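Local coordinates for protein tryptophan halogenase superfamily (Brevundimonas sp. BAL3, PDB 6FRL) that catalyses flavin-dependent halogenation, with bromination preferred over chlorination, at residues W120-R125 with A467-D472; K112-H117 with H463-V468; F220-C223 with L229-G232; F203-T208 with E214-L219. All coordinates share one frame; numbering follows the deposited sequence.

Contact 1: residues W120-R125 with A467-D472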
loop_
_atom_site.group_PDB
_atom_site.type_symbol
_atom_site.label_atom_id
_atom_site.label_comp_id
_atom_site.label_asym_id
_atom_site.label_seq_id
_atom_site.Cartn_x
_atom_site.Cartn_y
_atom_site.Cartn_z
ATOM N N TRP B 120 -16.273 18.034 -7.491
ATOM C CA TRP B 120 -15.930 19.431 -7.228
ATOM C C TRP B 120 -15.430 20.139 -8.487
ATOM O O TRP B 120 -15.786 21.296 -8.740
ATOM C CB TRP B 120 -14.876 19.548 -6.129
ATOM C CG TRP B 120 -14.517 20.961 -5.795
ATOM C CD1 TRP B 120 -15.233 21.836 -5.027
ATOM C CD2 TRP B 120 -13.371 21.671 -6.250
ATOM N NE1 TRP B 120 -14.585 23.052 -4.959
ATOM C CE2 TRP B 120 -13.439 22.976 -5.703
ATOM C CE3 TRP B 120 -12.286 21.330 -7.056
ATOM C CZ2 TRP B 120 -12.454 23.958 -5.953
ATOM C CZ3 TRP B 120 -11.304 22.304 -7.315
ATOM C CH2 TRP B 120 -11.399 23.602 -6.759
ATOM N N LEU B 121 -14.601 19.467 -9.274
ATOM C CA LEU B 121 -14.137 20.063 -10.532
ATOM C C LEU B 121 -15.245 20.297 -11.566
ATOM O O LEU B 121 -15.269 21.354 -12.192
ATOM C CB LEU B 121 -12.997 19.253 -11.156
ATOM C CG LEU B 121 -11.682 19.424 -10.396
ATOM C CD1 LEU B 121 -10.729 18.260 -10.629
ATOM C CD2 LEU B 121 -11.053 20.760 -10.778
ATOM N N LYS B 122 -16.144 19.331 -11.738
ATOM C CA LYS B 122 -17.313 19.507 -12.606
ATOM C C LYS B 122 -18.076 20.778 -12.247
ATOM O O LYS B 122 -18.353 21.619 -13.109
ATOM C CB LYS B 122 -18.280 18.308 -12.532
ATOM C CG LYS B 122 -19.606 18.595 -13.237
ATOM C CD LYS B 122 -20.467 17.322 -13.320
ATOM C CE LYS B 122 -21.727 17.540 -14.117
ATOM N NZ LYS B 122 -21.366 18.065 -15.465
ATOM N N GLN B 123 -18.396 20.921 -10.970
ATOM C CA GLN B 123 -19.151 22.092 -10.493
ATOM C C GLN B 123 -18.342 23.369 -10.657
ATOM O O GLN B 123 -18.871 24.414 -11.018
ATOM C CB GLN B 123 -19.608 21.906 -9.041
ATOM C CG GLN B 123 -20.764 22.809 -8.601
ATOM C CD GLN B 123 -22.080 22.558 -9.352
ATOM O OE1 GLN B 123 -22.382 21.448 -9.808
ATOM N NE2 GLN B 123 -22.851 23.617 -9.507
ATOM N N ARG B 124 -17.047 23.282 -10.412
ATOM C CA ARG B 124 -16.172 24.423 -10.628
ATOM C C ARG B 124 -16.182 24.852 -12.094
ATOM O O ARG B 124 -16.072 26.036 -12.378
ATOM C CB ARG B 124 -14.741 24.105 -10.176
ATOM C CG ARG B 124 -13.786 25.250 -10.354
ATOM C CD ARG B 124 -12.393 24.865 -9.930
ATOM N NE ARG B 124 -11.487 26.017 -10.010
ATOM C CZ ARG B 124 -10.679 26.297 -11.033
ATOM N NH1 ARG B 124 -10.528 25.457 -12.073
ATOM N NH2 ARG B 124 -9.938 27.389 -10.967
ATOM N N ARG B 125 -16.295 23.879 -12.999
ATOM C CA ARG B 125 -16.352 24.133 -14.440
ATOM C C ARG B 125 -17.624 24.932 -14.763
ATOM O O ARG B 125 -17.580 25.897 -15.525
ATOM C CB ARG B 125 -16.312 22.796 -15.200
ATOM C CG ARG B 125 -16.049 22.843 -16.688
ATOM C CD ARG B 125 -16.421 21.525 -17.370
ATOM N NE ARG B 125 -15.365 20.519 -17.199
ATOM C CZ ARG B 125 -14.229 20.466 -17.908
ATOM N NH1 ARG B 125 -13.938 21.380 -18.841
ATOM N NH2 ARG B 125 -13.352 19.489 -17.667
ATOM N N ALA B 467 -17.620 9.637 -15.654
ATOM C CA ALA B 467 -18.809 9.037 -15.009
ATOM C C ALA B 467 -19.560 10.073 -14.154
ATOM O O ALA B 467 -20.747 9.916 -13.855
ATOM C CB ALA B 467 -18.402 7.827 -14.178
ATOM N N VAL B 468 -18.828 11.121 -13.796
ATOM C CA VAL B 468 -19.303 12.244 -13.001
ATOM C C VAL B 468 -20.253 13.152 -13.765
ATOM O O VAL B 468 -21.160 13.692 -13.170
ATOM C CB VAL B 468 -18.089 13.062 -12.478
ATOM C CG1 VAL B 468 -18.491 14.374 -11.844
ATOM C CG2 VAL B 468 -17.298 12.231 -11.477
ATOM N N ASP B 469 -20.036 13.338 -15.072
ATOM C CA ASP B 469 -20.937 14.150 -15.948
ATOM C C ASP B 469 -22.326 13.525 -16.189
ATOM O O ASP B 469 -23.197 14.184 -16.728
ATOM C CB ASP B 469 -20.274 14.436 -17.287
ATOM C CG ASP B 469 -19.029 15.309 -17.152
ATOM O OD1 ASP B 469 -19.055 16.342 -16.453
ATOM O OD2 ASP B 469 -18.006 14.966 -17.775
ATOM N N ALA B 470 -22.522 12.264 -15.793
ATOM C CA ALA B 470 -23.855 11.632 -15.664
ATOM C C ALA B 470 -24.809 12.327 -14.643
ATOM O O ALA B 470 -26.035 12.182 -14.722
ATOM C CB ALA B 470 -23.701 10.146 -15.307
ATOM N N MET B 471 -24.250 13.049 -13.677
ATOM C CA MET B 471 -25.012 13.719 -12.612
ATOM C C MET B 471 -25.578 15.082 -13.066
ATOM O O MET B 471 -24.964 15.803 -13.865
ATOM C CB MET B 471 -24.103 13.882 -11.377
ATOM C CG MET B 471 -24.789 14.142 -10.045
ATOM S SD MET B 471 -23.873 13.403 -8.646
ATOM C CE MET B 471 -23.895 14.725 -7.435
ATOM N N ASP B 472 -26.761 15.422 -12.558
ATOM C CA ASP B 472 -27.455 16.653 -12.943
ATOM C C ASP B 472 -26.814 17.882 -12.238
ATOM O O ASP B 472 -26.655 17.854 -11.023
ATOM C CB ASP B 472 -28.943 16.508 -12.559
ATOM C CG ASP B 472 -29.801 17.687 -13.009
ATOM O OD1 ASP B 472 -29.968 17.849 -14.238
ATOM O OD2 ASP B 472 -30.303 18.429 -12.125
#
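Lys122 and Asp469 form a salt bridge that ties helix 116-125 to the loop between helices 447-456 and 473-492. Lys122 NZ stands 3.0 Å from Asp469 OD1, which it meets on the anti side, 16° out of the carboxylate plane. The apolar part of the contact is the lysine CD, 3.8 Å from Val468 CG1; farther along, CE passes 3.7 Å from Met471 O. With CG anti to the backbone N (chi1 170°) the chain runs straight out from the helix to the loop, and the bend at chi4 (55°) swings the ammonium onto the carboxylate. Cut back to an alanine, the lysine would probably leave Asp469 OD1 without this charged mate and open a gap beside Val468 CG1. Asp469 has further partners: OD1 also accepts from His464 NE2, and OD2 makes a salt bridge with Arg10 of the second subunit, so the carboxylate links helix, loop and dimer partner. Leu476, on helix 473-492, touches both Lys122 and Met471. The loop is itself turned back by a backbone bond, Met471 N to Val468 O at 3.2 Å, while the same Val468 O lies 3.7 Å from Lys122 CD.

Contact 2: residues K112-H117 with H463-V468; sequences KGIGFH and HHDPAV
An Asx turn set within a type I beta turn, Asp465 to Val468, offers the surface on which Ile114 rests, close to the second subunit. Ile114, two residues ahead of helix 116-125, is the one side chain of its segment that packs on the turn, and its branches divide the partners. CD1 meets Ala467 CB at 3.8 Å, CG2 meets Val468 CG2 at 3.7 Å, and CG1 passes 4.0 Å from Asp465 OD2. The two carboxylate oxygens of Asp465 have different tasks. OD1 accepts the N-H of Ala467 at 3.2 Å in a nearly straight bond (169°), from the anti side and 25° out of the carboxylate plane. OD2 lies beside Ile114 and has a long, weak ion pair with Arg434. A chi1 of -173° turns the carboxylate over the turn on the side of Ile114. The turn is closed by Val468 N bonding to Asp465 O. Without the carboxylate, as in an alanine, the Ala467 N-H would probably lose its acceptor and Ile114 CG1 part of its cover. Upstream, His463 ND1 donates to the carbonyl O of His464 at 2.6 Å, and His463 CE1 lies over one face of the His464 ring, near its rim. His33 of the second subunit packs on both Ile114 and Ala467. Cohesion thus comes mainly from the two methyls of Ile114, CD1 and CG2, on Ala467 and Val468, while the bonds to Asp465 OD1 and Asp465 O stay within the turn and hold its shape.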
loop_
_atom_site.group_PDB
_atom_site.type_symbol
_atom_site.label_atom_id
_atom_site.label_comp_id
_atom_site.label_asym_id
_atom_site.label_seq_id
_atom_site.Cartn_x
_atom_site.Cartn_y
_atom_site.Cartn_z
ATOM N N LYS B 112 -19.608 6.455 -5.202
ATOM C CA LYS B 112 -19.552 5.391 -6.207
ATOM C C LYS B 112 -18.126 4.983 -6.584
ATOM O O LYS B 112 -17.858 4.625 -7.733
ATOM C CB LYS B 112 -20.380 5.799 -7.446
ATOM C CG LYS B 112 -21.866 5.924 -7.141
ATOM C CD LYS B 112 -22.678 6.417 -8.328
ATOM C CE LYS B 112 -24.164 6.426 -7.980
ATOM N NZ LYS B 112 -24.957 7.176 -8.986
ATOM N N GLY B 113 -17.220 5.041 -5.613
ATOM C CA GLY B 113 -15.780 4.784 -5.861
ATOM C C GLY B 113 -14.974 5.935 -6.484
ATOM O O GLY B 113 -13.737 5.835 -6.606
ATOM N N ILE B 114 -15.665 7.022 -6.860
ATOM C CA ILE B 114 -15.061 8.159 -7.518
ATOM C C ILE B 114 -14.706 9.180 -6.445
ATOM O O ILE B 114 -15.447 9.402 -5.485
ATOM C CB ILE B 114 -16.005 8.740 -8.597
ATOM C CG1 ILE B 114 -16.213 7.693 -9.700
ATOM C CG2 ILE B 114 -15.439 10.020 -9.210
ATOM C CD1 ILE B 114 -17.452 7.908 -10.536
ATOM N N GLY B 115 -13.540 9.777 -6.604
ATOM C CA GLY B 115 -13.015 10.709 -5.644
ATOM C C GLY B 115 -13.802 12.008 -5.681
ATOM O O GLY B 115 -14.142 12.532 -6.763
ATOM N N PHE B 116 -14.040 12.551 -4.492
ATOM C CA PHE B 116 -14.768 13.797 -4.376
ATOM C C PHE B 116 -14.291 14.911 -5.313
ATOM O O PHE B 116 -15.114 15.611 -5.904
ATOM C CB PHE B 116 -14.701 14.310 -2.941
ATOM C CG PHE B 116 -15.360 15.646 -2.767
ATOM C CD1 PHE B 116 -16.732 15.752 -2.803
ATOM C CD2 PHE B 116 -14.599 16.781 -2.561
ATOM C CE1 PHE B 116 -17.331 16.981 -2.659
ATOM C CE2 PHE B 116 -15.193 18.006 -2.400
ATOM C CZ PHE B 116 -16.562 18.113 -2.470
ATOM N N HIS B 117 -12.971 15.102 -5.412
ATOM C CA HIS B 117 -12.417 16.213 -6.178
ATOM C C HIS B 117 -12.918 16.303 -7.645
ATOM O O HIS B 117 -13.011 17.414 -8.183
ATOM C CB HIS B 117 -10.898 16.236 -6.101
ATOM C CG HIS B 117 -10.217 15.075 -6.759
ATOM N ND1 HIS B 117 -10.005 13.873 -6.119
ATOM C CD2 HIS B 117 -9.637 14.960 -7.980
ATOM C CE1 HIS B 117 -9.330 13.064 -6.917
ATOM N NE2 HIS B 117 -9.116 13.691 -8.064
ATOM N N HIS B 463 -9.461 17.456 -17.894
ATOM C CA HIS B 463 -10.689 16.683 -17.674
ATOM C C HIS B 463 -10.682 15.807 -16.417
ATOM O O HIS B 463 -9.730 15.034 -16.111
ATOM C CB HIS B 463 -11.190 15.866 -18.875
ATOM C CG HIS B 463 -12.690 15.850 -18.979
ATOM N ND1 HIS B 463 -13.478 14.862 -18.423
ATOM C CD2 HIS B 463 -13.547 16.734 -19.550
ATOM C CE1 HIS B 463 -14.752 15.126 -18.668
ATOM N NE2 HIS B 463 -14.820 16.260 -19.342
ATOM N N HIS B 464 -11.765 15.985 -15.660
ATOM C CA HIS B 464 -12.202 15.081 -14.567
ATOM C C HIS B 464 -12.743 13.720 -15.112
ATOM O O HIS B 464 -12.815 13.500 -16.324
ATOM C CB HIS B 464 -13.244 15.801 -13.662
ATOM C CG HIS B 464 -14.501 16.228 -14.367
ATOM N ND1 HIS B 464 -14.757 17.537 -14.718
ATOM C CD2 HIS B 464 -15.579 15.514 -14.772
ATOM C CE1 HIS B 464 -15.932 17.607 -15.322
ATOM N NE2 HIS B 464 -16.456 16.394 -15.361
ATOM N N ASP B 465 -13.124 12.825 -14.205
ATOM C CA ASP B 465 -13.627 11.468 -14.516
ATOM C C ASP B 465 -15.026 11.558 -15.183
ATOM O O ASP B 465 -15.927 12.099 -14.569
ATOM C CB ASP B 465 -13.677 10.678 -13.189
ATOM C CG ASP B 465 -14.018 9.219 -13.352
ATOM O OD1 ASP B 465 -14.811 8.836 -14.233
ATOM O OD2 ASP B 465 -13.490 8.427 -12.544
ATOM N N PRO B 466 -15.223 11.013 -16.417
ATOM C CA PRO B 466 -16.503 11.250 -17.154
ATOM C C PRO B 466 -17.748 10.517 -16.651
ATOM O O PRO B 466 -18.827 10.747 -17.191
ATOM C CB PRO B 466 -16.200 10.787 -18.576
ATOM C CG PRO B 466 -15.168 9.737 -18.387
ATOM C CD PRO B 466 -14.342 10.100 -17.169
ATOM N N ALA B 467 -17.620 9.637 -15.654
ATOM C CA ALA B 467 -18.809 9.037 -15.009
ATOM C C ALA B 467 -19.560 10.073 -14.154
ATOM O O ALA B 467 -20.747 9.916 -13.855
ATOM C CB ALA B 467 -18.402 7.827 -14.178
ATOM N N VAL B 468 -18.828 11.121 -13.796
ATOM C CA VAL B 468 -19.303 12.244 -13.001
ATOM C C VAL B 468 -20.253 13.152 -13.765
ATOM O O VAL B 468 -21.160 13.692 -13.170
ATOM C CB VAL B 468 -18.089 13.062 -12.478
ATOM C CG1 VAL B 468 -18.491 14.374 -11.844
ATOM C CG2 VAL B 468 -17.298 12.231 -11.477
#

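Contact 3: residues F220-C223 with L229-G232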
loop_
_atom_site.group_PDB
_atom_site.type_symbol
_atom_site.label_atom_id
_atom_site.label_comp_id
_atom_site.label_asym_id
_atom_site.label_seq_id
_atom_site.Cartn_x
_atom_site.Cartn_y
_atom_site.Cartn_z
ATOM N N PHE B 220 24.616 -0.727 17.892
ATOM C CA PHE B 220 24.759 0.697 18.080
ATOM C C PHE B 220 23.746 1.484 17.245
ATOM O O PHE B 220 23.577 1.187 16.045
ATOM C CB PHE B 220 26.183 1.127 17.699
ATOM C CG PHE B 220 27.209 0.710 18.706
ATOM C CD1 PHE B 220 27.682 -0.595 18.726
ATOM C CD2 PHE B 220 27.634 1.599 19.689
ATOM C CE1 PHE B 220 28.574 -0.995 19.699
ATOM C CE2 PHE B 220 28.543 1.200 20.642
ATOM C CZ PHE B 220 29.005 -0.097 20.654
ATOM N N VAL B 221 23.092 2.483 17.865
ATOM C CA VAL B 221 22.238 3.432 17.147
ATOM C C VAL B 221 22.916 4.790 17.160
ATOM O O VAL B 221 23.210 5.329 18.220
ATOM C CB VAL B 221 20.822 3.577 17.755
ATOM C CG1 VAL B 221 19.917 4.319 16.780
ATOM C CG2 VAL B 221 20.208 2.225 18.097
ATOM N N ASP B 222 23.158 5.346 15.985
ATOM C CA ASP B 222 23.806 6.652 15.878
ATOM C C ASP B 222 22.719 7.704 15.869
ATOM O O ASP B 222 22.003 7.846 14.878
ATOM C CB ASP B 222 24.659 6.723 14.603
ATOM C CG ASP B 222 25.460 8.013 14.475
ATOM O OD1 ASP B 222 25.148 9.012 15.134
ATOM O OD2 ASP B 222 26.422 8.027 13.681
ATOM N N CYS B 223 22.612 8.426 16.989
ATOM C CA CYS B 223 21.796 9.630 17.097
ATOM C C CYS B 223 22.689 10.821 17.398
ATOM O O CYS B 223 22.266 11.790 18.066
ATOM C CB CYS B 223 20.752 9.480 18.215
ATOM S SG CYS B 223 19.670 8.039 18.062
ATOM N N LEU B 229 28.775 10.291 13.790
ATOM C CA LEU B 229 29.993 9.847 14.495
ATOM C C LEU B 229 30.316 8.392 14.250
ATOM O O LEU B 229 31.490 8.023 14.181
ATOM C CB LEU B 229 29.833 10.041 16.018
ATOM C CG LEU B 229 31.122 10.202 16.820
ATOM C CD1 LEU B 229 31.412 11.694 16.842
ATOM C CD2 LEU B 229 31.060 9.662 18.243
ATOM N N VAL B 230 29.286 7.553 14.184
ATOM C CA VAL B 230 29.504 6.133 13.953
ATOM C C VAL B 230 29.224 5.744 12.494
ATOM O O VAL B 230 30.064 5.129 11.853
ATOM C CB VAL B 230 28.677 5.262 14.910
ATOM C CG1 VAL B 230 29.147 3.802 14.869
ATOM C CG2 VAL B 230 28.786 5.795 16.325
ATOM N N ILE B 231 28.053 6.100 11.970
ATOM C CA ILE B 231 27.672 5.715 10.603
ATOM C C ILE B 231 28.627 6.348 9.580
ATOM O O ILE B 231 28.994 5.706 8.598
ATOM C CB ILE B 231 26.172 6.063 10.294
ATOM C CG1 ILE B 231 25.638 5.294 9.070
ATOM C CG2 ILE B 231 25.960 7.552 10.129
ATOM C CD1 ILE B 231 25.487 3.794 9.263
ATOM N N GLY B 232 29.065 7.580 9.844
ATOM C CA GLY B 232 29.866 8.365 8.892
ATOM C C GLY B 232 31.359 8.328 9.133
ATOM O O GLY B 232 32.084 7.871 8.267
#
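Asp222, at the end of strand 219-222 in the mixed, Rossmann-type sheet, reaches across to the first turn of helix 229-234. Its CB points at the helix, and CG continues outward, trans to the main-chain N (chi1 -175°), which carries the carboxylate from the strand to the helix start. CG itself makes no bond but lies 3.9 Å from Val230 N. Of the oxygens, OD1 turns to Ser224 OG in the intervening loop. OD2 is the atom that grips the helix. It takes the N-H of Ile231 at 3.0 Å through its anti lone pair, in a nearly straight bond (168°), and the N-H of Val230 at 2.9 Å from above the carboxylate plane, at a more bent 151°. Leu229 N is also near OD2, but the angle is poor and this N-H bonds instead to Ser224 OG. Around the tip the cover is aliphatic: Ile231 CG2 lies 3.6 Å from OD2 and Val230 CB 3.8 Å. Val230 and Asp222 both touch Cys337 of the neighbouring strand 337-339. The side chain lies near, without touching, Gly18, Gly20 and Gly23, a GxGxxG-like pattern that probably lines the flavin nucleotide site, as in other Rossmann-type flavoproteins. Two successive backbone N-H groups gathered on one buried carboxylate oxygen would be expected to stabilise its negative charge, and they fix the helix start against the strand tip.

Contact 4: residues F203-T208 with E214-L219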
loop_
_atom_site.group_PDB
_atom_site.type_symbol
_atom_site.label_atom_id
_atom_site.label_comp_id
_atom_site.label_asym_id
_atom_site.label_seq_id
_atom_site.Cartn_x
_atom_site.Cartn_y
_atom_site.Cartn_z
ATOM N N PHE B 203 33.200 -4.473 12.582
ATOM C CA PHE B 203 31.975 -4.073 13.282
ATOM C C PHE B 203 32.378 -3.157 14.430
ATOM O O PHE B 203 33.549 -3.145 14.813
ATOM C CB PHE B 203 31.194 -5.290 13.820
ATOM C CG PHE B 203 30.261 -5.933 12.812
ATOM C CD1 PHE B 203 30.629 -6.136 11.479
ATOM C CD2 PHE B 203 29.026 -6.408 13.218
ATOM C CE1 PHE B 203 29.775 -6.785 10.577
ATOM C CE2 PHE B 203 28.171 -7.051 12.321
ATOM C CZ PHE B 203 28.540 -7.238 10.998
ATOM N N VAL B 204 31.439 -2.372 14.963
ATOM C CA VAL B 204 31.744 -1.500 16.108
ATOM C C VAL B 204 31.824 -2.380 17.380
ATOM O O VAL B 204 30.894 -3.143 17.658
ATOM C CB VAL B 204 30.683 -0.401 16.295
ATOM C CG1 VAL B 204 30.989 0.441 17.523
ATOM C CG2 VAL B 204 30.625 0.504 15.080
ATOM N N ARG B 205 32.958 -2.305 18.098
ATOM C CA ARG B 205 33.165 -3.049 19.360
ATOM C C ARG B 205 32.706 -2.217 20.556
ATOM O O ARG B 205 31.956 -2.705 21.411
ATOM C CB ARG B 205 34.646 -3.477 19.533
ATOM C CG ARG B 205 34.913 -4.505 20.666
ATOM C CD ARG B 205 36.406 -4.843 20.876
ATOM N NE ARG B 205 37.208 -3.642 21.163
ATOM C CZ ARG B 205 37.219 -2.954 22.319
ATOM N NH1 ARG B 205 37.956 -1.847 22.419
ATOM N NH2 ARG B 205 36.459 -3.326 23.360
ATOM N N ALA B 206 33.145 -0.966 20.621
ATOM C CA ALA B 206 32.899 -0.152 21.827
ATOM C C ALA B 206 33.192 1.300 21.615
ATOM O O ALA B 206 33.921 1.648 20.683
ATOM C CB ALA B 206 33.748 -0.654 22.982
ATOM N N LEU B 207 32.628 2.140 22.483
ATOM C CA LEU B 207 33.007 3.551 22.554
ATOM C C LEU B 207 34.055 3.736 23.647
ATOM O O LEU B 207 33.954 3.120 24.704
ATOM C CB LEU B 207 31.814 4.432 22.909
ATOM C CG LEU B 207 30.519 4.315 22.143
ATOM C CD1 LEU B 207 29.503 5.273 22.730
ATOM C CD2 LEU B 207 30.741 4.635 20.686
ATOM N N THR B 208 35.040 4.595 23.388
ATOM C CA THR B 208 36.038 4.964 24.384
ATOM C C THR B 208 35.733 6.381 24.838
ATOM O O THR B 208 35.746 7.327 24.032
ATOM C CB THR B 208 37.487 4.845 23.834
ATOM O OG1 THR B 208 37.820 3.458 23.618
ATOM C CG2 THR B 208 38.524 5.469 24.801
ATOM N N GLU B 214 35.317 2.159 28.619
ATOM C CA GLU B 214 34.790 1.597 27.407
ATOM C C GLU B 214 33.312 1.302 27.609
ATOM O O GLU B 214 32.931 0.846 28.674
ATOM C CB GLU B 214 35.534 0.311 27.027
ATOM C CG GLU B 214 36.965 0.560 26.514
ATOM C CD GLU B 214 37.589 -0.586 25.767
ATOM O OE1 GLU B 214 37.084 -1.719 25.812
ATOM O OE2 GLU B 214 38.606 -0.337 25.103
ATOM N N VAL B 215 32.496 1.574 26.580
ATOM C CA VAL B 215 31.084 1.179 26.543
ATOM C C VAL B 215 30.918 0.248 25.361
ATOM O O VAL B 215 30.995 0.660 24.193
ATOM C CB VAL B 215 30.141 2.384 26.378
ATOM C CG1 VAL B 215 28.690 1.931 26.513
ATOM C CG2 VAL B 215 30.499 3.484 27.386
ATOM N N GLU B 216 30.726 -1.019 25.684
ATOM C CA GLU B 216 30.580 -2.080 24.726
ATOM C C GLU B 216 29.125 -2.238 24.389
ATOM O O GLU B 216 28.258 -1.950 25.234
ATOM C CB GLU B 216 31.048 -3.406 25.326
ATOM C CG GLU B 216 32.510 -3.477 25.778
ATOM C CD GLU B 216 32.861 -4.833 26.350
ATOM O OE1 GLU B 216 32.078 -5.357 27.180
ATOM O OE2 GLU B 216 33.914 -5.373 25.957
ATOM N N GLY B 217 28.864 -2.710 23.166
ATOM C CA GLY B 217 27.529 -3.066 22.726
ATOM C C GLY B 217 27.538 -4.010 21.540
ATOM O O GLY B 217 28.465 -4.015 20.747
ATOM N N ASP B 218 26.498 -4.815 21.423
ATOM C CA ASP B 218 26.258 -5.623 20.229
ATOM C C ASP B 218 25.646 -4.825 19.061
ATOM O O ASP B 218 25.942 -5.126 17.899
ATOM C CB ASP B 218 25.335 -6.778 20.568
ATOM C CG ASP B 218 25.947 -7.745 21.555
ATOM O OD1 ASP B 218 27.205 -7.718 21.720
ATOM O OD2 ASP B 218 25.153 -8.545 22.134
ATOM N N LEU B 219 24.759 -3.863 19.386
ATOM C CA LEU B 219 24.032 -3.017 18.430
ATOM C C LEU B 219 24.186 -1.552 18.836
ATOM O O LEU B 219 23.902 -1.189 19.969
ATOM C CB LEU B 219 22.538 -3.399 18.352
ATOM C CG LEU B 219 21.643 -2.521 17.428
ATOM C CD1 LEU B 219 22.000 -2.785 15.979
ATOM C CD2 LEU B 219 20.125 -2.704 17.582
HETATM O O HOH W 1 31.535 -5.053 21.959
#
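Leu207 O is held by two groups of the opposing strand: the N-H of Val215 at 2.8 Å, lying in the carbonyl plane, and, more weakly, the CA-H of Glu214, whose CA is 3.2 Å away. Leu207 N returns a bond to Val215 O, also 2.8 Å, and makes Leu207 and Val215 the hydrogen-bonded pair of this antiparallel hairpin; Ala206-Glu216 and Thr208-Glu214 are non-hydrogen-bonded pairs to either side. The axes of the short strands run 147° apart. On the face that carries Ala206, Thr208, Glu214 and Glu216, a salt bridge spans the hairpin. Arg205 grips Glu214 end-on, NH2 to OE1 at 3.0 Å and NH1 to OE2 at 3.1 Å. Both acceptors lie near the guanidinium plane, yet the nitrogens come from above the carboxylate plane, the two planes being 35° apart. The arginine chain leaves the strand pointing away from its partner, and its bend at chi3 (57°) brings the guanidinium back over. Glu216 OE2, 4.2 Å from Arg205 NH2, adds a second negative charge nearby without contact. Ala206 CB sits 3.3 Å from Val215 O. Arg205 and Ala206 both face Glu196 in a classic beta bulge, and Thr208 OG1 bonds to the Glu196 carboxylate. The hairpin supplies the central strand 204-209 and one edge strand, 214-216, of a three-stranded antiparallel sheet, with 192-197 on the other side; its Leu207 and Val215 face packs on Val15 of strand 13-17, with Leu207 also against Phe220 of strand 219-222.

How the contacts relate
The four contacts form two pairs on opposite sides of the chain's centre. Contacts 1 and 2, with centres 8 Å apart, share Ala467 and Val468 and both use helix 116-125; they fasten it and the residues leading into it to the loop before helix 473-492, where the second subunit also touches. Contacts 3 and 4, with centres 11 Å apart, lie in series, 4 before 3: strand 214-216 is followed, after two residues, by strand 219-222, and Phe220 and Val230 pack on Val204. Contact 3 lies about 54 Å from contact 1, centre to centre. Contacts 3 and 4 are nested within the chain loop that contacts 1 and 2 close, though the Rossmann-type sheet also takes strands from before it.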